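Cytosol aminopeptidase (PDB 3KZW) probably catalyses the metal-dependent release of amino-terminal residues, leucine among them, from peptides, as a leucyl aminopeptidase of the cytosol aminopeptidase family. Local coordinates at residues 197-202 with 317-322; 201-206 with 310-315; 229-234 with 266-271; 276-281 with 383-388; 325-330 with 510-515. One frame throughout, in Å; residues are numbered along the deposited sequence.

Contact 1: 197-202 with 317-322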
# COMPACT_ATOMS: atom_id res chain seq x y z
N GLY A 197 44.41 -5.24 -0.49
CA GLY A 197 43.50 -5.15 -1.63
C GLY A 197 42.98 -6.50 -2.08
O GLY A 197 41.79 -6.64 -2.41
N GLN A 198 43.86 -7.50 -2.09
CA GLN A 198 43.48 -8.87 -2.45
C GLN A 198 42.60 -9.53 -1.39
O GLN A 198 41.80 -10.41 -1.70
CB GLN A 198 44.72 -9.73 -2.71
CG GLN A 198 45.36 -9.47 -4.06
CD GLN A 198 46.53 -10.38 -4.35
OE1 GLN A 198 46.93 -11.20 -3.52
NE2 GLN A 198 47.11 -10.24 -5.55
N SER A 199 42.75 -9.09 -0.14
CA SER A 199 41.89 -9.55 0.95
C SER A 199 40.48 -8.99 0.81
O SER A 199 39.50 -9.68 1.12
CB SER A 199 42.49 -9.16 2.31
OG SER A 199 43.76 -9.76 2.49
N ILE A 200 40.39 -7.74 0.36
CA ILE A 200 39.11 -7.09 0.09
C ILE A 200 38.40 -7.79 -1.07
O ILE A 200 37.19 -8.04 -1.00
CB ILE A 200 39.29 -5.57 -0.20
CG1 ILE A 200 39.77 -4.85 1.07
CG2 ILE A 200 37.98 -4.95 -0.71
CD1 ILE A 200 40.30 -3.45 0.83
N ASN A 201 39.16 -8.12 -2.11
CA ASN A 201 38.63 -8.82 -3.27
C ASN A 201 38.19 -10.25 -2.97
O ASN A 201 37.27 -10.76 -3.60
CB ASN A 201 39.65 -8.80 -4.42
CG ASN A 201 39.83 -7.41 -5.02
OD1 ASN A 201 39.11 -6.47 -4.67
ND2 ASN A 201 40.78 -7.28 -5.94
N LEU A 202 38.86 -10.88 -2.00
CA LEU A 202 38.47 -12.21 -1.55
C LEU A 202 37.09 -12.17 -0.91
O LEU A 202 36.26 -13.05 -1.16
CB LEU A 202 39.50 -12.78 -0.56
CG LEU A 202 39.20 -14.15 0.06
CD1 LEU A 202 39.32 -15.28 -0.97
CD2 LEU A 202 40.11 -14.42 1.25
N ILE A 317 40.95 -11.43 8.49
CA ILE A 317 41.86 -12.48 8.95
C ILE A 317 42.89 -12.83 7.86
O ILE A 317 44.06 -13.06 8.17
CB ILE A 317 41.08 -13.73 9.44
CG1 ILE A 317 40.24 -13.37 10.67
CG2 ILE A 317 42.03 -14.88 9.76
CD1 ILE A 317 39.15 -14.37 11.01
N GLU A 318 42.44 -12.84 6.61
CA GLU A 318 43.32 -13.07 5.46
C GLU A 318 44.43 -12.01 5.39
O GLU A 318 45.59 -12.34 5.15
CB GLU A 318 42.51 -13.10 4.15
CG GLU A 318 43.34 -13.09 2.86
CD GLU A 318 44.05 -14.41 2.56
OE1 GLU A 318 43.91 -15.37 3.34
OE2 GLU A 318 44.75 -14.49 1.53
N ALA A 319 44.05 -10.76 5.62
CA ALA A 319 45.01 -9.65 5.60
C ALA A 319 45.97 -9.73 6.78
O ALA A 319 47.18 -9.55 6.62
CB ALA A 319 44.28 -8.32 5.60
N ALA A 320 45.44 -10.01 7.97
CA ALA A 320 46.24 -10.10 9.19
C ALA A 320 47.30 -11.19 9.11
O ALA A 320 48.43 -11.00 9.57
CB ALA A 320 45.34 -10.30 10.40
N SER A 321 46.93 -12.33 8.52
CA SER A 321 47.84 -13.48 8.40
C SER A 321 48.93 -13.26 7.36
O SER A 321 50.09 -13.64 7.58
CB SER A 321 47.05 -14.76 8.11
OG SER A 321 46.42 -14.70 6.85
N ARG A 322 48.56 -12.66 6.23
CA ARG A 322 49.51 -12.36 5.16
C ARG A 322 50.47 -11.25 5.52
O ARG A 322 51.60 -11.21 5.03
CB ARG A 322 48.78 -12.03 3.85
CG ARG A 322 48.30 -13.26 3.09
CD ARG A 322 47.52 -12.87 1.85
NE ARG A 322 48.37 -12.31 0.80
CZ ARG A 322 47.93 -11.83 -0.36
NH1 ARG A 322 46.63 -11.83 -0.64
NH2 ARG A 322 48.79 -11.34 -1.25

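Contact 2: 201-206 with 310-315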
# COMPACT_ATOMS: atom_id res chain seq x y z
N ASN A 201 39.16 -8.12 -2.11
CA ASN A 201 38.63 -8.82 -3.27
C ASN A 201 38.19 -10.25 -2.97
O ASN A 201 37.27 -10.76 -3.60
CB ASN A 201 39.65 -8.80 -4.42
CG ASN A 201 39.83 -7.41 -5.02
OD1 ASN A 201 39.11 -6.47 -4.67
ND2 ASN A 201 40.78 -7.28 -5.94
N LEU A 202 38.86 -10.88 -2.00
CA LEU A 202 38.47 -12.21 -1.55
C LEU A 202 37.09 -12.17 -0.91
O LEU A 202 36.26 -13.05 -1.16
CB LEU A 202 39.50 -12.78 -0.56
CG LEU A 202 39.20 -14.15 0.06
CD1 LEU A 202 39.32 -15.28 -0.97
CD2 LEU A 202 40.11 -14.42 1.25
N ALA A 203 36.86 -11.15 -0.09
CA ALA A 203 35.56 -10.92 0.54
C ALA A 203 34.49 -10.63 -0.51
O ALA A 203 33.37 -11.15 -0.43
CB ALA A 203 35.66 -9.78 1.54
N ARG A 204 34.86 -9.81 -1.50
CA ARG A 204 33.98 -9.47 -2.62
C ARG A 204 33.56 -10.70 -3.42
O ARG A 204 32.41 -10.80 -3.83
CB ARG A 204 34.67 -8.47 -3.55
CG ARG A 204 34.65 -7.04 -3.08
CD ARG A 204 35.54 -6.20 -3.97
NE ARG A 204 35.24 -4.78 -3.87
CZ ARG A 204 35.93 -3.82 -4.47
NH1 ARG A 204 36.98 -4.11 -5.23
NH2 ARG A 204 35.58 -2.55 -4.31
N ASP A 205 34.51 -11.61 -3.64
CA ASP A 205 34.24 -12.85 -4.38
C ASP A 205 33.18 -13.71 -3.70
O ASP A 205 32.27 -14.22 -4.37
CB ASP A 205 35.53 -13.65 -4.58
CG ASP A 205 36.36 -13.15 -5.77
OD1 ASP A 205 35.85 -12.33 -6.56
OD2 ASP A 205 37.52 -13.60 -5.90
N PHE A 206 33.29 -13.86 -2.38
CA PHE A 206 32.29 -14.59 -1.61
C PHE A 206 30.92 -13.91 -1.67
O PHE A 206 29.90 -14.58 -1.78
CB PHE A 206 32.73 -14.75 -0.15
CG PHE A 206 33.77 -15.81 0.06
CD1 PHE A 206 33.54 -17.12 -0.32
CD2 PHE A 206 34.98 -15.49 0.67
CE1 PHE A 206 34.51 -18.11 -0.12
CE2 PHE A 206 35.96 -16.47 0.88
CZ PHE A 206 35.72 -17.78 0.48
N ALA A 310 30.22 -11.87 7.24
CA ALA A 310 31.07 -13.06 7.34
C ALA A 310 32.24 -12.99 6.36
O ALA A 310 33.38 -13.30 6.72
CB ALA A 310 30.26 -14.31 7.12
N ALA A 311 31.94 -12.57 5.13
CA ALA A 311 32.94 -12.44 4.08
C ALA A 311 34.05 -11.46 4.48
O ALA A 311 35.23 -11.73 4.27
CB ALA A 311 32.29 -12.01 2.77
N ASN A 312 33.65 -10.33 5.05
CA ASN A 312 34.59 -9.29 5.47
C ASN A 312 35.47 -9.70 6.66
O ASN A 312 36.61 -9.26 6.78
CB ASN A 312 33.86 -7.97 5.73
CG ASN A 312 33.30 -7.34 4.46
OD1 ASN A 312 33.39 -7.92 3.37
ND2 ASN A 312 32.72 -6.16 4.58
N VAL A 313 34.93 -10.55 7.54
CA VAL A 313 35.71 -11.13 8.64
C VAL A 313 36.81 -12.03 8.07
O VAL A 313 37.96 -11.95 8.50
CB VAL A 313 34.82 -11.91 9.65
CG1 VAL A 313 35.66 -12.76 10.60
CG2 VAL A 313 33.94 -10.95 10.44
N VAL A 314 36.46 -12.86 7.10
CA VAL A 314 37.42 -13.71 6.39
C VAL A 314 38.51 -12.86 5.75
O VAL A 314 39.69 -13.20 5.82
CB VAL A 314 36.73 -14.62 5.33
CG1 VAL A 314 37.75 -15.40 4.51
CG2 VAL A 314 35.76 -15.58 5.99
N GLY A 315 38.11 -11.74 5.14
CA GLY A 315 39.05 -10.80 4.53
C GLY A 315 40.02 -10.19 5.52
O GLY A 315 41.22 -10.10 5.25

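Contact 3: 229-234 with 266-271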
# COMPACT_ATOMS: atom_id res chain seq x y z
N ASN A 229 46.76 -24.54 3.51
CA ASN A 229 48.22 -24.57 3.64
C ASN A 229 48.82 -23.35 4.35
O ASN A 229 49.99 -23.02 4.16
CB ASN A 229 48.87 -24.78 2.27
CG ASN A 229 48.64 -26.18 1.71
OD1 ASN A 229 48.71 -27.17 2.44
ND2 ASN A 229 48.38 -26.25 0.41
N THR A 230 48.01 -22.70 5.18
CA THR A 230 48.43 -21.48 5.87
C THR A 230 48.56 -21.69 7.38
O THR A 230 48.31 -22.79 7.89
CB THR A 230 47.46 -20.30 5.60
OG1 THR A 230 46.18 -20.58 6.18
CG2 THR A 230 47.30 -20.04 4.10
N LYS A 231 48.94 -20.62 8.08
CA LYS A 231 49.04 -20.61 9.53
C LYS A 231 47.66 -20.58 10.19
O LYS A 231 47.53 -20.83 11.40
CB LYS A 231 49.85 -19.39 9.97
CG LYS A 231 50.57 -19.53 11.30
CD LYS A 231 51.29 -18.24 11.67
CE LYS A 231 52.22 -18.42 12.87
NZ LYS A 231 51.48 -18.72 14.14
N VAL A 232 46.63 -20.30 9.39
CA VAL A 232 45.26 -20.15 9.88
C VAL A 232 44.52 -21.49 9.98
O VAL A 232 44.41 -22.23 9.00
CB VAL A 232 44.45 -19.18 8.97
CG1 VAL A 232 43.02 -19.06 9.45
CG2 VAL A 232 45.11 -17.81 8.94
N LYS A 233 44.01 -21.79 11.18
CA LYS A 233 43.26 -23.02 11.43
C LYS A 233 41.76 -22.77 11.25
O LYS A 233 41.25 -21.73 11.65
CB LYS A 233 43.53 -23.55 12.84
CG LYS A 233 45.01 -23.77 13.18
CD LYS A 233 45.56 -25.04 12.54
CE LYS A 233 47.09 -25.11 12.66
NZ LYS A 233 47.77 -24.13 11.75
N VAL A 234 41.07 -23.74 10.65
CA VAL A 234 39.64 -23.63 10.42
C VAL A 234 38.91 -24.87 10.94
O VAL A 234 39.27 -26.00 10.60
CB VAL A 234 39.30 -23.43 8.91
CG1 VAL A 234 37.80 -23.26 8.71
CG2 VAL A 234 40.04 -22.22 8.35
N ILE A 266 37.51 -19.74 12.99
CA ILE A 266 38.79 -19.43 12.36
C ILE A 266 39.75 -18.88 13.41
O ILE A 266 39.49 -17.84 14.00
CB ILE A 266 38.62 -18.39 11.22
CG1 ILE A 266 37.63 -18.89 10.17
CG2 ILE A 266 39.96 -18.06 10.57
CD1 ILE A 266 37.09 -17.81 9.26
N THR A 267 40.86 -19.57 13.64
CA THR A 267 41.86 -19.11 14.61
C THR A 267 43.18 -18.73 13.94
O THR A 267 43.69 -19.44 13.08
CB THR A 267 42.12 -20.14 15.74
OG1 THR A 267 42.47 -21.40 15.17
CG2 THR A 267 40.88 -20.30 16.61
N TYR A 268 43.72 -17.59 14.35
CA TYR A 268 45.03 -17.14 13.92
C TYR A 268 45.83 -16.67 15.13
O TYR A 268 45.45 -15.70 15.79
CB TYR A 268 44.90 -16.02 12.87
CG TYR A 268 46.18 -15.24 12.63
CD1 TYR A 268 47.23 -15.80 11.90
CD2 TYR A 268 46.34 -13.95 13.12
CE1 TYR A 268 48.41 -15.09 11.67
CE2 TYR A 268 47.50 -13.23 12.90
CZ TYR A 268 48.54 -13.80 12.17
OH TYR A 268 49.69 -13.09 11.96
N ASN A 269 46.93 -17.36 15.42
CA ASN A 269 47.79 -17.01 16.54
C ASN A 269 49.07 -16.32 16.07
O ASN A 269 50.09 -16.97 15.84
CB ASN A 269 48.09 -18.25 17.39
CG ASN A 269 46.85 -18.82 18.06
OD1 ASN A 269 46.24 -18.17 18.91
ND2 ASN A 269 46.47 -20.03 17.68
N GLY A 270 48.99 -15.00 15.93
CA GLY A 270 50.08 -14.21 15.36
C GLY A 270 51.19 -13.82 16.31
O GLY A 270 52.26 -13.40 15.86
N LYS A 271 50.95 -13.93 17.61
CA LYS A 271 52.00 -13.63 18.59
C LYS A 271 52.34 -14.86 19.42
O LYS A 271 53.44 -14.98 19.97
CB LYS A 271 51.69 -12.36 19.40
CG LYS A 271 50.31 -12.26 20.01
CD LYS A 271 50.21 -11.01 20.88
CE LYS A 271 48.79 -10.80 21.39
NZ LYS A 271 48.67 -9.57 22.22

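Contact 4: 276-281 with 383-388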
# COMPACT_ATOMS: atom_id res chain seq x y z
N ALA A 276 44.84 -13.58 25.45
CA ALA A 276 43.46 -13.33 25.06
C ALA A 276 43.32 -12.83 23.62
O ALA A 276 43.89 -11.80 23.26
CB ALA A 276 42.82 -12.34 26.03
N PRO A 277 42.56 -13.58 22.79
CA PRO A 277 42.40 -13.23 21.38
C PRO A 277 41.41 -12.09 21.15
O PRO A 277 40.69 -11.69 22.07
CB PRO A 277 41.88 -14.53 20.77
CG PRO A 277 41.12 -15.18 21.86
CD PRO A 277 41.81 -14.80 23.15
N ILE A 278 41.40 -11.57 19.93
CA ILE A 278 40.38 -10.63 19.50
C ILE A 278 39.30 -11.41 18.75
O ILE A 278 39.60 -12.12 17.78
CB ILE A 278 40.98 -9.52 18.61
CG1 ILE A 278 41.94 -8.65 19.43
CG2 ILE A 278 39.88 -8.66 17.99
CD1 ILE A 278 42.92 -7.85 18.60
N ALA A 279 38.06 -11.30 19.22
CA ALA A 279 36.94 -12.02 18.61
C ALA A 279 36.32 -11.20 17.50
O ALA A 279 35.91 -10.06 17.71
CB ALA A 279 35.90 -12.38 19.65
N LEU A 280 36.26 -11.79 16.31
CA LEU A 280 35.59 -11.18 15.17
C LEU A 280 34.43 -12.07 14.72
O LEU A 280 34.63 -13.17 14.22
CB LEU A 280 36.57 -10.94 14.02
CG LEU A 280 37.80 -10.06 14.28
CD1 LEU A 280 38.71 -10.06 13.06
CD2 LEU A 280 37.43 -8.64 14.67
N VAL A 281 33.21 -11.57 14.93
CA VAL A 281 31.99 -12.32 14.63
C VAL A 281 31.33 -11.80 13.36
O VAL A 281 31.18 -10.60 13.17
CB VAL A 281 31.00 -12.26 15.82
CG1 VAL A 281 29.74 -13.08 15.53
CG2 VAL A 281 31.66 -12.75 17.10
N GLN A 383 37.12 -16.29 25.89
CA GLN A 383 37.52 -15.18 26.76
C GLN A 383 38.35 -14.12 26.03
O GLN A 383 39.54 -13.93 26.32
CB GLN A 383 38.26 -15.70 28.01
CG GLN A 383 37.39 -16.52 28.94
CD GLN A 383 38.19 -17.17 30.06
OE1 GLN A 383 38.75 -16.49 30.92
NE2 GLN A 383 38.24 -18.50 30.05
N PRO A 384 37.73 -13.43 25.06
CA PRO A 384 38.46 -12.44 24.28
C PRO A 384 38.58 -11.11 25.02
O PRO A 384 37.82 -10.85 25.95
CB PRO A 384 37.59 -12.27 23.02
CG PRO A 384 36.30 -13.01 23.29
CD PRO A 384 36.30 -13.45 24.71
N SER A 385 39.53 -10.28 24.59
CA SER A 385 39.70 -8.95 25.16
C SER A 385 38.63 -8.00 24.64
O SER A 385 38.22 -7.07 25.33
CB SER A 385 41.09 -8.39 24.84
OG SER A 385 41.30 -8.29 23.44
N VAL A 386 38.17 -8.27 23.41
CA VAL A 386 37.11 -7.50 22.77
C VAL A 386 36.38 -8.36 21.74
O VAL A 386 36.98 -9.23 21.11
CB VAL A 386 37.65 -6.19 22.11
CG1 VAL A 386 38.57 -6.49 20.92
CG2 VAL A 386 36.51 -5.26 21.69
N ILE A 387 35.07 -8.13 21.60
CA ILE A 387 34.27 -8.79 20.58
C ILE A 387 33.79 -7.74 19.58
O ILE A 387 33.22 -6.71 19.96
CB ILE A 387 33.06 -9.55 21.19
CG1 ILE A 387 33.53 -10.64 22.15
CG2 ILE A 387 32.18 -10.15 20.08
CD1 ILE A 387 32.43 -11.28 22.98
N MET A 388 34.04 -8.00 18.30
CA MET A 388 33.54 -7.14 17.23
C MET A 388 32.73 -7.96 16.25
O MET A 388 33.22 -8.93 15.68
CB MET A 388 34.70 -6.46 16.50
CG MET A 388 35.45 -5.45 17.33
SD MET A 388 36.83 -4.72 16.45
CE MET A 388 37.73 -3.98 17.81

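Contact 5: 325-330 with 510-515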
# COMPACT_ATOMS: atom_id res chain seq x y z
N LEU A 325 50.80 -10.16 11.29
CA LEU A 325 50.61 -9.25 12.41
C LEU A 325 50.69 -9.99 13.74
O LEU A 325 50.14 -11.09 13.88
CB LEU A 325 49.27 -8.52 12.30
CG LEU A 325 49.00 -7.63 11.08
CD1 LEU A 325 47.59 -7.07 11.14
CD2 LEU A 325 50.02 -6.50 10.95
N PRO A 326 51.39 -9.40 14.73
CA PRO A 326 51.52 -10.01 16.05
C PRO A 326 50.24 -9.88 16.89
O PRO A 326 50.24 -9.24 17.94
CB PRO A 326 52.68 -9.24 16.69
CG PRO A 326 52.65 -7.91 16.03
CD PRO A 326 52.15 -8.13 14.63
N VAL A 327 49.16 -10.49 16.41
CA VAL A 327 47.87 -10.48 17.10
C VAL A 327 47.22 -11.86 17.10
O VAL A 327 47.40 -12.63 16.16
CB VAL A 327 46.87 -9.44 16.50
CG1 VAL A 327 47.28 -8.02 16.85
CG2 VAL A 327 46.73 -9.62 14.98
N ASN A 328 46.47 -12.16 18.15
CA ASN A 328 45.67 -13.37 18.21
C ASN A 328 44.23 -13.06 17.84
O ASN A 328 43.62 -12.16 18.43
CB ASN A 328 45.75 -14.03 19.59
CG ASN A 328 47.11 -14.62 19.89
OD1 ASN A 328 47.97 -14.74 19.01
ND2 ASN A 328 47.32 -15.01 21.14
N ILE A 329 43.70 -13.78 16.86
CA ILE A 329 42.33 -13.57 16.39
C ILE A 329 41.55 -14.88 16.38
O ILE A 329 42.04 -15.92 15.93
CB ILE A 329 42.30 -12.95 14.96
CG1 ILE A 329 42.99 -11.58 14.95
CG2 ILE A 329 40.86 -12.81 14.46
CD1 ILE A 329 43.33 -11.07 13.56
N VAL A 330 40.33 -14.82 16.91
CA VAL A 330 39.36 -15.90 16.73
C VAL A 330 38.16 -15.37 15.96
O VAL A 330 37.53 -14.39 16.36
CB VAL A 330 38.96 -16.57 18.08
CG1 VAL A 330 38.32 -15.57 19.05
CG2 VAL A 330 38.03 -17.76 17.84
N GLN A 510 43.85 -1.66 9.90
CA GLN A 510 44.62 -0.54 10.43
C GLN A 510 44.65 -0.55 11.96
O GLN A 510 45.68 -0.28 12.56
CB GLN A 510 44.06 0.78 9.89
CG GLN A 510 44.87 2.03 10.26
CD GLN A 510 46.31 1.95 9.80
OE1 GLN A 510 47.23 2.16 10.59
NE2 GLN A 510 46.52 1.66 8.51
N TRP A 511 43.50 -0.87 12.56
CA TRP A 511 43.39 -0.98 14.02
C TRP A 511 44.21 -2.14 14.56
O TRP A 511 44.86 -2.02 15.60
CB TRP A 511 41.92 -1.13 14.43
CG TRP A 511 41.74 -1.26 15.92
CD1 TRP A 511 41.74 -0.25 16.84
CD2 TRP A 511 41.54 -2.48 16.65
NE1 TRP A 511 41.55 -0.76 18.10
CE2 TRP A 511 41.42 -2.13 18.01
CE3 TRP A 511 41.45 -3.83 16.29
CZ2 TRP A 511 41.22 -3.08 19.02
CZ3 TRP A 511 41.25 -4.78 17.29
CH2 TRP A 511 41.14 -4.39 18.64
N LEU A 512 44.19 -3.27 13.85
CA LEU A 512 44.96 -4.45 14.22
C LEU A 512 46.46 -4.20 14.14
O LEU A 512 47.23 -4.77 14.92
CB LEU A 512 44.59 -5.65 13.34
CG LEU A 512 43.25 -6.35 13.58
CD1 LEU A 512 43.03 -7.40 12.51
CD2 LEU A 512 43.17 -6.98 14.97
N LYS A 513 46.87 -3.36 13.20
CA LYS A 513 48.28 -2.97 13.04
C LYS A 513 48.81 -2.20 14.25
O LYS A 513 50.02 -2.12 14.45
CB LYS A 513 48.47 -2.14 11.77
CG LYS A 513 48.54 -2.95 10.48
CD LYS A 513 48.62 -2.05 9.25
CE LYS A 513 49.97 -1.34 9.16
NZ LYS A 513 50.03 -0.40 8.00
N GLN A 514 47.90 -1.64 15.04
CA GLN A 514 48.27 -0.78 16.17
C GLN A 514 48.19 -1.48 17.53
O GLN A 514 48.26 -0.82 18.58
CB GLN A 514 47.42 0.48 16.16
CG GLN A 514 47.65 1.38 14.95
CD GLN A 514 46.68 2.55 14.87
OE1 GLN A 514 45.97 2.86 15.84
NE2 GLN A 514 46.64 3.21 13.72
N GLN A 515 48.07 -2.81 17.52
CA GLN A 515 47.96 -3.58 18.76
C GLN A 515 49.30 -4.15 19.24
O GLN A 515 49.90 -5.02 18.59
CB GLN A 515 46.92 -4.70 18.62
CG GLN A 515 45.53 -4.22 18.22
CD GLN A 515 44.99 -3.12 19.12
OE1 GLN A 515 44.77 -1.99 18.68
NE2 GLN A 515 44.80 -3.44 20.40

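Contact 1: 197-202 with 317-322
Arg322 takes hold of Gln198 end-on, with both terminal nitrogens directed at the single amide oxygen: NH2 lies 2.9 Å and NH1 3.0 Å from Gln198 OE1. The oxygen sits near the guanidinium plane, but the two donors use it differently. NH1 approaches in the carbonyl plane, on a lone pair, whereas NH2 comes from above that plane, 41° out of it. Both bonds are bent, because two nitrogens of one guanidinium converge on one oxygen. Deeper between the backbones, Ser199 CB rests 3.8 Å from Ala319 CB, and Ser199 OG comes within 3.4 Å of Glu318 CG. Leu202 joins from the next turn, its CD2 packing 3.8 Å from Glu318 CG, with the two side chains crossing at about a right angle.

The motif is a nearly antiparallel helix pair, made by helices 188-208 and 308-322. The segment axes approach to 8.8 Å at 152°, and the small residues Ser199 and Ala319 mark the close point, with their CA atoms 5.6 Å apart.

Glu318 belongs to the first shell: its CG swings anti to the backbone N (chi1 170°), which lays the methylene groups against Ser199 and Leu202. Its OE2 stands in a long salt bridge, 3.9 Å from NH1 of Arg322 one turn on, and would probably help to orient the guanidinium. The second shell holds the polar ends. His226 is hydrogen-bonded to Glu318 OE1, and Ser199 OG bonds back to Ser195 O in its own helix. The amide nitrogen of Gln198, NE2, has weak hydrogen bonds to Glu156 and Asn23.

Contact 2: 201-206 with 310-315
Phe206 meets helix 308-322 twice along its length. At the root, its CB lies 4.0 Å from Ala311 CB. From there CG turns anti to the carbonyl carbon (chi1 -77°), carrying the ring past Ala311 toward the next turn, where CE2 comes 4.2 Å from Val314 CG1. The methyl meets the ring obliquely, and the two side chains cross at about a right angle. Val314 CG1 also receives Leu202, whose CD2 is 4.1 Å away, so one valine methyl touches side chains from two successive turns of the opposing helix.

Alanines form the centre. Ala203 CB is 3.4 Å from Ala311 O and 3.5 Å from Asn312 OD1, and Ala311 CB in turn touches the backbone oxygen of Ala203. Gly315 also lies close to the Ala203 methyl, with no side chain to hold the helices apart. With such small residues at the crossing, the CA atoms of Ala203 and Ala311 come within 4.7 Å. The segment axes are 8.0 Å apart at 153°, a close, nearly antiparallel helix pair. No hydrogen bond links the two segments, so the interface rests on van der Waals packing.

Other elements close in around the pair. From helix 216-226, Phe219 meets the Phe206 ring edge-to-face and Ile223 touches Val314, while Ile505 of helix 505-512 touches both Ala203 and Asn312. On the sheet side of helix 308-322, Leu333 of strand 328-338 packs on Val313 and Val314.

Contact 3: 229-234 with 266-271
Val232 stands between two side chains of the opposing strand and gives one methyl to each. With CG1 anti to the backbone N (chi1 178°), that methyl meets Ile266 CG2 at 3.4 Å, the side chains crossing obliquely, while CG2 turns to Tyr268 CD1 at 4.2 Å, roughly perpendicular to the tyrosine side chain. Further along, Val234 and Ile266 point to one face of the sheet as a non-hydrogen-bonded antiparallel pair.

Lys233 and Thr267 point to the other face and form the hydrogen-bonded pair: Lys233 N reaches Thr267 O at 3.0 Å, and Thr267 N returns to Lys233 O at 3.0 Å. Their side chains pass at the root, Lys233 CB lying 3.3 Å from Thr267 OG1, before the lysine bends away. Strand 233-237 is thereby joined antiparallel to strand 262-269. Earlier in the segment, an ST turn ties Thr230 OG1 to the Val232 backbone N.

Lys231 extends past the Tyr268 ring and sets NZ 2.8 Å from Asn269 O. The chemistry is thus divided: aliphatic groups meet toward helix 308-322, where Ser321 touches Val232, and polar groups lie on the Lys233 and Thr267 face and at the exposed Lys231 end, where Asp272 probably offsets part of the lysine charge.

Contact 4: 276-281 with 383-388
Pro277 and Pro384 contribute pyrrolidine rings, both puckered C-gamma endo rather than flat, and each meets atoms of the other segment. CB of Pro384 lies 3.3 Å from Pro277 O, and its CG packs 3.7 Å from Ala279 CB; Pro277 in turn presents CD toward Gln383 O. Past the prolines the flat groups are peptide units, hydrogen-bonded to one another as a parallel beta pair between strands 278-285 and 386-391. It belongs to the mixed sheet of the catalytic alpha/beta domain, and the segment axes are inclined by only 18°.

The bonding pattern defines the register. Ala279 brackets Ile387: its N donates to Val386 O at 3.0 Å, and its O accepts from Met388 N at 2.8 Å. Further along, Val281 N reaches Met388 O at 2.7 Å. Before the strands settle, Ser385 N already bonds to Pro277 O at 3.1 Å.

Side chains alternate between the two faces. On one, Ile278, Leu280, Val386 and Met388 lie together; Trp511 of helix 505-512 touches Ile278, Val386 and Met388, and Ile416 of helix 414-426 touches the last two. On the other, Ala279 meets Ile387, and helix 368-380 packs against Val281 and Ile387. There Val281 CG2, anti to its own carbonyl carbon, is 4.0 Å from Ile387 CG2. Leu280 and Met388 run side by side in the same direction, with Leu280 CD2 3.9 Å from Met388 CB.

Contact 5: 325-330 with 510-515
Leu512 is gripped from three positions of the 325-330 segment, and this is the tightly packed part of the contact. Ile329 meets it tip to tip, CD1 to CD1 at 3.8 Å. Leu325 crosses at about a right angle and sets its CD1 4.0 Å from Leu512 CB. Between them, Val327 reaches the backbone with CG1, 3.8 Å from Leu512 O, while its CG2 stands further off, 4.4 Å from Leu512 CD2. With CG anti to the carbonyl carbon (chi1 -74°), the leucine side chain runs in among these groups. No hydrogen bond crosses the interface.

The solvent side differs in exposure rather than in distance: it is built from the stems of polar residues whose ends lead away. Leu325 CD2 touches Lys513 CG at 3.9 Å, but the lysine bends off and ends in a salt bridge with Glu192. Val327 CG1 lies 3.8 Å from CB of Gln515, the exposed last residue of the chain, which closes a type I beta turn beginning at Leu512. Pro326 is the centre of an inverse gamma turn.

The contact thus sets the C-terminal part of the chain against the approach to strand 328-338 and its start. Helix 308-322 adds Ala320 against Leu325 and Ile329 and Ile316 against Leu512, the neighbouring strand 278-285 adds Ile278 against Leu512, and Trp511 touches Ile420 and Ile423 of helix 414-426.

Overall arrangement
Contacts 1 and 2 are successive parts of one helix pair, their centres 8 Å apart, and share Asn201 and Leu202. Helix 308-322 packs on the sheet: Ser321 of contact 1 touches Val232 and Tyr268 of contact 3, and Ala320 O lies 3.0 Å from Leu325 N of contact 5, a probable hydrogen bond. Strand 328-338 in contact 5 separates contacts 3 and 4, with probable bonds from Ile329 N to Tyr268 O (2.8 Å) and from Ile278 N to Asn328 O (2.7 Å). Bound sodium ions lie about 11 Å from the side chain of Asn312 in contact 2 and about 8 Å from that of Ile387 in contact 4.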